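Local coordinates for protein VMB-1 (Vibrio alginolyticus, PDB 6JV4) that probably hydrolyses beta-lactams to substituted beta-amino acids with a pair of bound zinc ions, as a subclass B1 metallo-beta-lactamase, at residues 56-59 and 60-64; 65-68 and 69-73; 186-189 and 190-194. One frame throughout, in Å; residues are numbered along the deposited sequence.

Interaction 1 of 3, residues 56-59 and 60-64; sequences WTTQ and GTKQL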
loop_
_atom_site.group_PDB
_atom_site.type_symbol
_atom_site.label_atom_id
_atom_site.label_comp_id
_atom_site.label_asym_id
_atom_site.label_seq_id
_atom_site.Cartn_x
_atom_site.Cartn_y
_atom_site.Cartn_z
ATOM N N TRP A 56 10.556 1.288 1.794
ATOM C CA TRP A 56 10.714 1.358 3.277
ATOM C C TRP A 56 11.975 2.112 3.709
ATOM O O TRP A 56 12.025 2.547 4.855
ATOM C CB TRP A 56 10.669 -0.064 3.805
ATOM C CG TRP A 56 10.153 -0.211 5.186
ATOM C CD1 TRP A 56 9.928 0.726 6.145
ATOM C CD2 TRP A 56 9.771 -1.471 5.749
ATOM N NE1 TRP A 56 9.410 0.128 7.266
ATOM C CE2 TRP A 56 9.313 -1.212 7.045
ATOM C CE3 TRP A 56 9.789 -2.771 5.256
ATOM C CZ2 TRP A 56 8.853 -2.230 7.870
ATOM C CZ3 TRP A 56 9.349 -3.781 6.088
ATOM C CH2 TRP A 56 8.862 -3.489 7.348
ATOM N N THR A 57 12.866 2.463 2.809
ATOM C CA THR A 57 14.064 3.248 3.128
ATOM C C THR A 57 14.122 4.440 2.186
ATOM O O THR A 57 13.661 4.360 1.024
ATOM C CB THR A 57 15.385 2.462 3.096
ATOM O OG1 THR A 57 15.784 2.295 1.758
ATOM C CG2 THR A 57 15.334 1.122 3.795
ATOM N N THR A 58 14.652 5.535 2.698
ATOM C CA THR A 58 14.844 6.767 1.898
ATOM C C THR A 58 15.812 6.460 0.748
ATOM O O THR A 58 15.552 6.957 -0.374
ATOM C CB THR A 58 15.293 7.928 2.802
ATOM O OG1 THR A 58 14.300 8.102 3.817
ATOM C CG2 THR A 58 15.402 9.225 2.043
ATOM N N GLN A 59 16.854 5.645 0.966
ATOM C CA GLN A 59 17.775 5.308 -0.146
ATOM C C GLN A 59 16.961 4.595 -1.242
ATOM O O GLN A 59 17.121 4.909 -2.421
ATOM C CB GLN A 59 18.993 4.545 0.373
ATOM C CG GLN A 59 19.872 5.399 1.293
ATOM C CD GLN A 59 20.430 6.630 0.592
ATOM O OE1 GLN A 59 20.901 6.552 -0.551
ATOM N NE2 GLN A 59 20.356 7.786 1.247
ATOM N N GLY A 60 16.093 3.666 -0.865
ATOM C CA GLY A 60 15.271 2.950 -1.861
ATOM C C GLY A 60 14.346 3.914 -2.590
ATOM O O GLY A 60 14.183 3.732 -3.800
ATOM N N THR A 61 13.718 4.876 -1.905
ATOM C CA THR A 61 12.815 5.855 -2.565
ATOM C C THR A 61 13.619 6.700 -3.570
ATOM O O THR A 61 13.188 6.901 -4.741
ATOM C CB THR A 61 12.060 6.712 -1.552
ATOM O OG1 THR A 61 11.369 5.820 -0.659
ATOM C CG2 THR A 61 11.133 7.686 -2.227
ATOM N N LYS A 62 14.807 7.133 -3.170
ATOM C CA LYS A 62 15.655 7.922 -4.102
ATOM C C LYS A 62 16.034 7.054 -5.305
ATOM O O LYS A 62 15.960 7.550 -6.460
ATOM C CB LYS A 62 16.907 8.416 -3.374
ATOM C CG LYS A 62 16.626 9.538 -2.404
ATOM C CD LYS A 62 17.869 10.054 -1.708
ATOM C CE LYS A 62 17.527 11.207 -0.799
ATOM N NZ LYS A 62 18.745 11.860 -0.264
ATOM N N GLN A 63 16.367 5.782 -5.083
ATOM C CA GLN A 63 16.732 4.853 -6.186
ATOM C C GLN A 63 15.516 4.637 -7.099
ATOM O O GLN A 63 15.678 4.585 -8.352
ATOM C CB GLN A 63 17.242 3.532 -5.641
ATOM C CG GLN A 63 18.596 3.669 -4.941
ATOM C CD GLN A 63 18.830 2.511 -3.999
ATOM O OE1 GLN A 63 18.073 1.550 -3.967
ATOM N NE2 GLN A 63 19.914 2.565 -3.220
ATOM N N LEU A 64 14.323 4.552 -6.499
ATOM C CA LEU A 64 13.095 4.336 -7.301
ATOM C C LEU A 64 12.851 5.572 -8.180
ATOM O O LEU A 64 12.504 5.392 -9.370
ATOM C CB LEU A 64 11.903 4.081 -6.378
ATOM C CG LEU A 64 10.598 3.766 -7.114
ATOM C CD1 LEU A 64 10.764 2.594 -8.068
ATOM C CD2 LEU A 64 9.467 3.513 -6.119
HETATM O O HOH W 1 21.462 5.107 -3.254
#

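Interaction 2 of 3, residues 65-68 and 69-73; sequences IEWI and EAKGL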
loop_
_atom_site.group_PDB
_atom_site.type_symbol
_atom_site.label_atom_id
_atom_site.label_comp_id
_atom_site.label_asym_id
_atom_site.label_seq_id
_atom_site.Cartn_x
_atom_site.Cartn_y
_atom_site.Cartn_z
ATOM N N ILE A 65 12.991 6.767 -7.631
ATOM C CA ILE A 65 12.812 8.030 -8.417
ATOM C C ILE A 65 13.833 8.049 -9.562
ATOM O O ILE A 65 13.445 8.354 -10.725
ATOM C CB ILE A 65 12.921 9.245 -7.498
ATOM C CG1 ILE A 65 11.678 9.350 -6.608
ATOM C CG2 ILE A 65 13.159 10.546 -8.268
ATOM C CD1 ILE A 65 11.879 10.244 -5.438
ATOM N N GLU A 66 15.076 7.661 -9.300
ATOM C CA GLU A 66 16.129 7.620 -10.367
ATOM C C GLU A 66 15.689 6.652 -11.463
ATOM O O GLU A 66 15.824 6.981 -12.667
ATOM C CB GLU A 66 17.500 7.216 -9.801
ATOM C CG GLU A 66 18.153 8.293 -8.965
ATOM C CD GLU A 66 19.213 7.836 -7.961
ATOM O OE1 GLU A 66 19.517 8.637 -7.018
ATOM O OE2 GLU A 66 19.740 6.685 -8.102
ATOM N N TRP A 67 15.208 5.466 -11.104
ATOM C CA TRP A 67 14.800 4.433 -12.088
ATOM C C TRP A 67 13.644 4.940 -12.928
ATOM O O TRP A 67 13.701 4.764 -14.169
ATOM C CB TRP A 67 14.418 3.136 -11.396
ATOM C CG TRP A 67 13.915 2.072 -12.312
ATOM C CD1 TRP A 67 14.653 1.141 -12.979
ATOM C CD2 TRP A 67 12.536 1.755 -12.574
ATOM N NE1 TRP A 67 13.828 0.275 -13.652
ATOM C CE2 TRP A 67 12.527 0.639 -13.436
ATOM C CE3 TRP A 67 11.324 2.335 -12.206
ATOM C CZ2 TRP A 67 11.344 0.066 -13.906
ATOM C CZ3 TRP A 67 10.154 1.780 -12.684
ATOM C CH2 TRP A 67 10.167 0.672 -13.533
ATOM N N ILE A 68 12.644 5.552 -12.289
ATOM C CA ILE A 68 11.469 6.113 -13.019
ATOM C C ILE A 68 11.962 7.148 -14.037
ATOM O O ILE A 68 11.570 7.059 -15.211
ATOM C CB ILE A 68 10.432 6.693 -12.042
ATOM C CG1 ILE A 68 9.784 5.564 -11.230
ATOM C CG2 ILE A 68 9.382 7.511 -12.787
ATOM C CD1 ILE A 68 8.907 6.075 -10.122
ATOM N N GLU A 69 12.755 8.115 -13.587
ATOM C CA GLU A 69 13.213 9.221 -14.457
ATOM C C GLU A 69 14.110 8.663 -15.573
ATOM O O GLU A 69 13.981 9.178 -16.703
ATOM C CB GLU A 69 13.849 10.299 -13.587
ATOM C CG GLU A 69 12.826 10.984 -12.696
ATOM C CD GLU A 69 13.305 12.168 -11.867
ATOM O OE1 GLU A 69 14.519 12.331 -11.708
ATOM O OE2 GLU A 69 12.446 12.904 -11.335
ATOM N N ALA A 70 14.940 7.654 -15.309
ATOM C CA ALA A 70 15.835 7.035 -16.323
ATOM C C ALA A 70 15.009 6.307 -17.389
ATOM O O ALA A 70 15.568 6.015 -18.462
ATOM C CB ALA A 70 16.854 6.110 -15.708
ATOM N N LYS A 71 13.734 6.008 -17.142
ATOM C CA LYS A 71 12.842 5.397 -18.164
ATOM C C LYS A 71 12.172 6.488 -19.004
ATOM O O LYS A 71 11.345 6.148 -19.846
ATOM C CB LYS A 71 11.814 4.476 -17.507
ATOM C CG LYS A 71 12.365 3.134 -17.081
ATOM C CD LYS A 71 11.391 2.278 -16.298
ATOM C CE LYS A 71 10.090 1.967 -17.016
ATOM N NZ LYS A 71 10.296 1.045 -18.160
ATOM N N GLY A 72 12.504 7.751 -18.775
ATOM C CA GLY A 72 11.898 8.898 -19.472
ATOM C C GLY A 72 10.526 9.257 -18.915
ATOM O O GLY A 72 9.792 9.990 -19.576
ATOM N N LEU A 73 10.211 8.832 -17.695
ATOM C CA LEU A 73 8.911 9.147 -17.053
ATOM C C LEU A 73 9.061 10.286 -16.044
ATOM O O LEU A 73 10.153 10.478 -15.518
ATOM C CB LEU A 73 8.423 7.869 -16.370
ATOM C CG LEU A 73 8.254 6.645 -17.263
ATOM C CD1 LEU A 73 7.950 5.410 -16.427
ATOM C CD2 LEU A 73 7.166 6.862 -18.321
#

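Interaction 3 of 3, residues 186-189 and 190-194; sequences NSMQ and KVINR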
loop_
_atom_site.group_PDB
_atom_site.type_symbol
_atom_site.label_atom_id
_atom_site.label_comp_id
_atom_site.label_asym_id
_atom_site.label_seq_id
_atom_site.Cartn_x
_atom_site.Cartn_y
_atom_site.Cartn_z
ATOM N N ASN A 186 -15.219 -7.461 8.859
ATOM C CA ASN A 186 -16.312 -6.714 8.201
ATOM C C ASN A 186 -15.706 -5.818 7.106
ATOM O O ASN A 186 -16.202 -5.771 5.980
ATOM C CB ASN A 186 -17.114 -5.861 9.186
ATOM C CG ASN A 186 -18.341 -5.247 8.544
ATOM O OD1 ASN A 186 -19.154 -5.950 7.936
ATOM N ND2 ASN A 186 -18.480 -3.935 8.635
ATOM N N SER A 187 -14.650 -5.099 7.423
ATOM C CA SER A 187 -13.966 -4.269 6.401
ATOM C C SER A 187 -13.527 -5.149 5.238
ATOM O O SER A 187 -13.653 -4.750 4.089
ATOM C CB SER A 187 -12.789 -3.593 7.043
ATOM O OG SER A 187 -13.255 -2.765 8.111
ATOM N N MET A 188 -12.964 -6.313 5.545
ATOM C CA MET A 188 -12.505 -7.255 4.493
ATOM C C MET A 188 -13.685 -7.727 3.615
ATOM O O MET A 188 -13.480 -7.876 2.370
ATOM C CB MET A 188 -11.764 -8.450 5.083
ATOM C CG MET A 188 -11.062 -9.285 3.991
ATOM S SD MET A 188 -9.842 -8.331 3.014
ATOM C CE MET A 188 -8.615 -8.024 4.260
ATOM N N GLN A 189 -14.838 -7.994 4.221
ATOM C CA GLN A 189 -16.015 -8.420 3.432
ATOM C C GLN A 189 -16.379 -7.336 2.429
ATOM O O GLN A 189 -16.793 -7.678 1.304
ATOM C CB GLN A 189 -17.200 -8.804 4.303
ATOM C CG GLN A 189 -18.251 -9.547 3.493
ATOM C CD GLN A 189 -17.754 -10.885 3.015
ATOM O OE1 GLN A 189 -17.123 -11.635 3.765
ATOM N NE2 GLN A 189 -18.099 -11.238 1.784
ATOM N N LYS A 190 -16.253 -6.037 2.792
ATOM C CA LYS A 190 -16.542 -4.949 1.823
ATOM C C LYS A 190 -15.624 -5.071 0.617
ATOM O O LYS A 190 -16.079 -4.903 -0.531
ATOM C CB LYS A 190 -16.431 -3.591 2.519
ATOM C CG LYS A 190 -17.494 -3.414 3.591
ATOM C CD LYS A 190 -17.437 -2.059 4.218
ATOM C CE LYS A 190 -18.452 -1.937 5.326
ATOM N NZ LYS A 190 -18.006 -0.859 6.236
ATOM N N VAL A 191 -14.341 -5.363 0.853
ATOM C CA VAL A 191 -13.348 -5.503 -0.240
ATOM C C VAL A 191 -13.696 -6.741 -1.065
ATOM O O VAL A 191 -13.629 -6.667 -2.268
ATOM C CB VAL A 191 -11.923 -5.520 0.325
ATOM C CG1 VAL A 191 -10.898 -5.790 -0.761
ATOM C CG2 VAL A 191 -11.647 -4.210 1.023
ATOM N N ILE A 192 -13.949 -7.852 -0.406
ATOM C CA ILE A 192 -14.338 -9.108 -1.105
ATOM C C ILE A 192 -15.541 -8.824 -2.014
ATOM O O ILE A 192 -15.573 -9.298 -3.135
ATOM C CB ILE A 192 -14.619 -10.194 -0.081
ATOM C CG1 ILE A 192 -13.325 -10.667 0.572
ATOM C CG2 ILE A 192 -15.376 -11.351 -0.708
ATOM C CD1 ILE A 192 -13.530 -11.490 1.816
ATOM N N ASN A 193 -16.553 -8.152 -1.499
ATOM C CA ASN A 193 -17.805 -7.920 -2.268
ATOM C C ASN A 193 -17.535 -6.973 -3.433
ATOM O O ASN A 193 -18.166 -7.079 -4.516
ATOM C CB ASN A 193 -18.861 -7.363 -1.328
ATOM C CG ASN A 193 -19.411 -8.382 -0.358
ATOM O OD1 ASN A 193 -19.134 -9.566 -0.470
ATOM N ND2 ASN A 193 -20.144 -7.918 0.609
ATOM N N ARG A 194 -16.652 -6.018 -3.239
ATOM C CA ARG A 194 -16.393 -4.949 -4.243
ATOM C C ARG A 194 -15.541 -5.453 -5.400
ATOM O O ARG A 194 -15.711 -4.928 -6.522
ATOM C CB ARG A 194 -15.775 -3.733 -3.551
ATOM C CG ARG A 194 -15.640 -2.514 -4.438
ATOM C CD ARG A 194 -15.178 -1.324 -3.606
ATOM N NE ARG A 194 -14.992 -0.123 -4.394
ATOM C CZ ARG A 194 -15.944 0.764 -4.614
ATOM N NH1 ARG A 194 -17.163 0.555 -4.137
ATOM N NH2 ARG A 194 -15.684 1.854 -5.311
HETATM O O HOH W 2 -15.823 -1.682 8.221
#

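Interaction 1 of 3, residues 56-59 and 60-64
Thr57 caps the first turn of helix 58-70 with its hydroxyl: OG1 accepts the backbone N-H of Gly60 at 3.0 Å, the bond of a threonine at the N-cap position. The rotamer makes this possible, for chi1 of 78° sets OG1 between the backbone N and the carbonyl carbon, facing the turn that follows. Thr57 OG1 also lies 3.7 Å from Gly60 CA. The carbonyl of the same threonine starts the helical ladder, Thr57 O taking the N-H of Thr61 at 3.0 Å; Thr58 O then takes Lys62 N and Gln59 O takes Gln63 N, both at 2.9 Å.

Beyond the cap the side chains meet more lightly. Lys62 runs out extended, its CG 3.5 Å from Thr58 O and its CE 4.1 Å from Thr58 CG2. Gln63 lays CG and CD over the carbonyl oxygen of Gln59, with CG 3.2 Å from Gln59 O. One water links the two glutamine ends, giving a hydrogen to Gln59 OE1 and accepting one from Gln63 NE2.

Further out, the carboxylate of Asp90 takes the hydroxyls of Thr58 and Thr61 on separate oxygens, and Thr9 and Glu11 hold the amide of Gln63. The helix is the crossover of the beta-alpha-beta unit 48-52, 58-70, 74-79. Thr57 OG1 satisfies the Gly60 N-H, while the negative charge of Asp90 near the first turn would probably offset part of the positive end of the helix dipole.

Interaction 2 of 3, residues 65-68 and 69-73
Lys71 folds back over the indole of Trp67, one helical turn earlier. CB lies 3.5 Å from the carbonyl oxygen of Ile68, and CG passes 3.6 Å from Trp67 O. With chi2 near 174°, CD is carried out over one face of the six-membered ring, 3.4 Å from its centroid and displaced toward the rim, in a CH-pi contact; its nearest ring atom is Trp67 CZ2. The bend at chi3 (58°) then keeps CE on the same side of the ring, near its rim, 3.7 Å from Trp67 CH2. NZ lies farther out, 4.5 Å from Trp67 CZ2. Tyr22 meets the indole edge-to-face.

Just after this pair in sequence, the helix ends in a Schellman motif. Gly72 has a positive phi of 79°, a conformation that favours glycine, and its N-H bonds to Glu69 O, while Leu73 N reaches back weakly to Ile68 O at 3.3 Å. Lys71 N also donates to Ile68 O, at 3.1 Å, from well above the carbonyl plane. Ile68 CG2 meets Leu73 CB at 3.7 Å, the two side chains crossing at about a right angle and closing the turn ahead of strand 74-79. Ile68 also rests on Val42 and Ala49, and Leu73 on Ile44. Along another flank the carboxylate of Glu69 lies beside Ile65 CG2.

The contact with the indole is made by methylene carbons and is probably largely dispersive, while the carbonyl of Ile68, taking the N-H of Lys71 and, weakly, that of Leu73, ties off the last turn.

Interaction 3 of 3, residues 186-189 and 190-194
Met188 O receives the N-H of Ile192 at 2.8 Å, with the nitrogen in the carbonyl plane and an N-H...O angle of 171°. This bond lies in helix 184-194, the crossover of a beta-alpha-beta unit between strands 158-162 and 200-203. On the same side of the helix, Ile192 CD1 comes to 4.0 Å from Met188 CG as the two chains cross nearly at right angles. Both press on Leu214 of helix 212-226, and Met188 and Val191 also touch Phe164, so this face is the inward one.

Next along the chain, Gln189 doubles as backbone and side-chain partner of Asn193. Its carbonyl takes Asn193 N, and its amide NE2 gives a hydrogen to Asn193 OD1 at 3.0 Å. The chain is bent at chi2 (66°), which brings the amide round to the asparagine; the planes stand 57° apart and NE2 approaches from above the asparagine carbonyl plane. Gln189 OE1 is held in turn by Gln218.

Lys190 runs extended past Asn186, whose ND2 lies 3.9 Å from Lys190 CE and is hydrogen-bonded to Glu183. Ser187 OG, bonded to Ala142 O, accepts from a water 2.8 Å away, and that water accepts from Lys190 NZ.

Interactions 1 and 2 are consecutive parts of helix 58-70, with centres 13 Å apart: residues 56-64 open it and 65-73 close it. Interaction 3 belongs to helix 184-194, on the opposite side of the chain's centre, its centre 32 and 35 Å from theirs. All three are partly buried, and both helices are beta-alpha-beta crossovers, one for each sheet. The chemistry follows position. The start is polar, with hydroxyl capping; the far end pairs a lysine-indole contact with a Schellman motif; residues 186-194 combine an apolar inner face with an amide pair outside. The side chains of Thr57 and Met188 each lie about 13 Å from a zinc ion; interaction 2 lies away from the metal site.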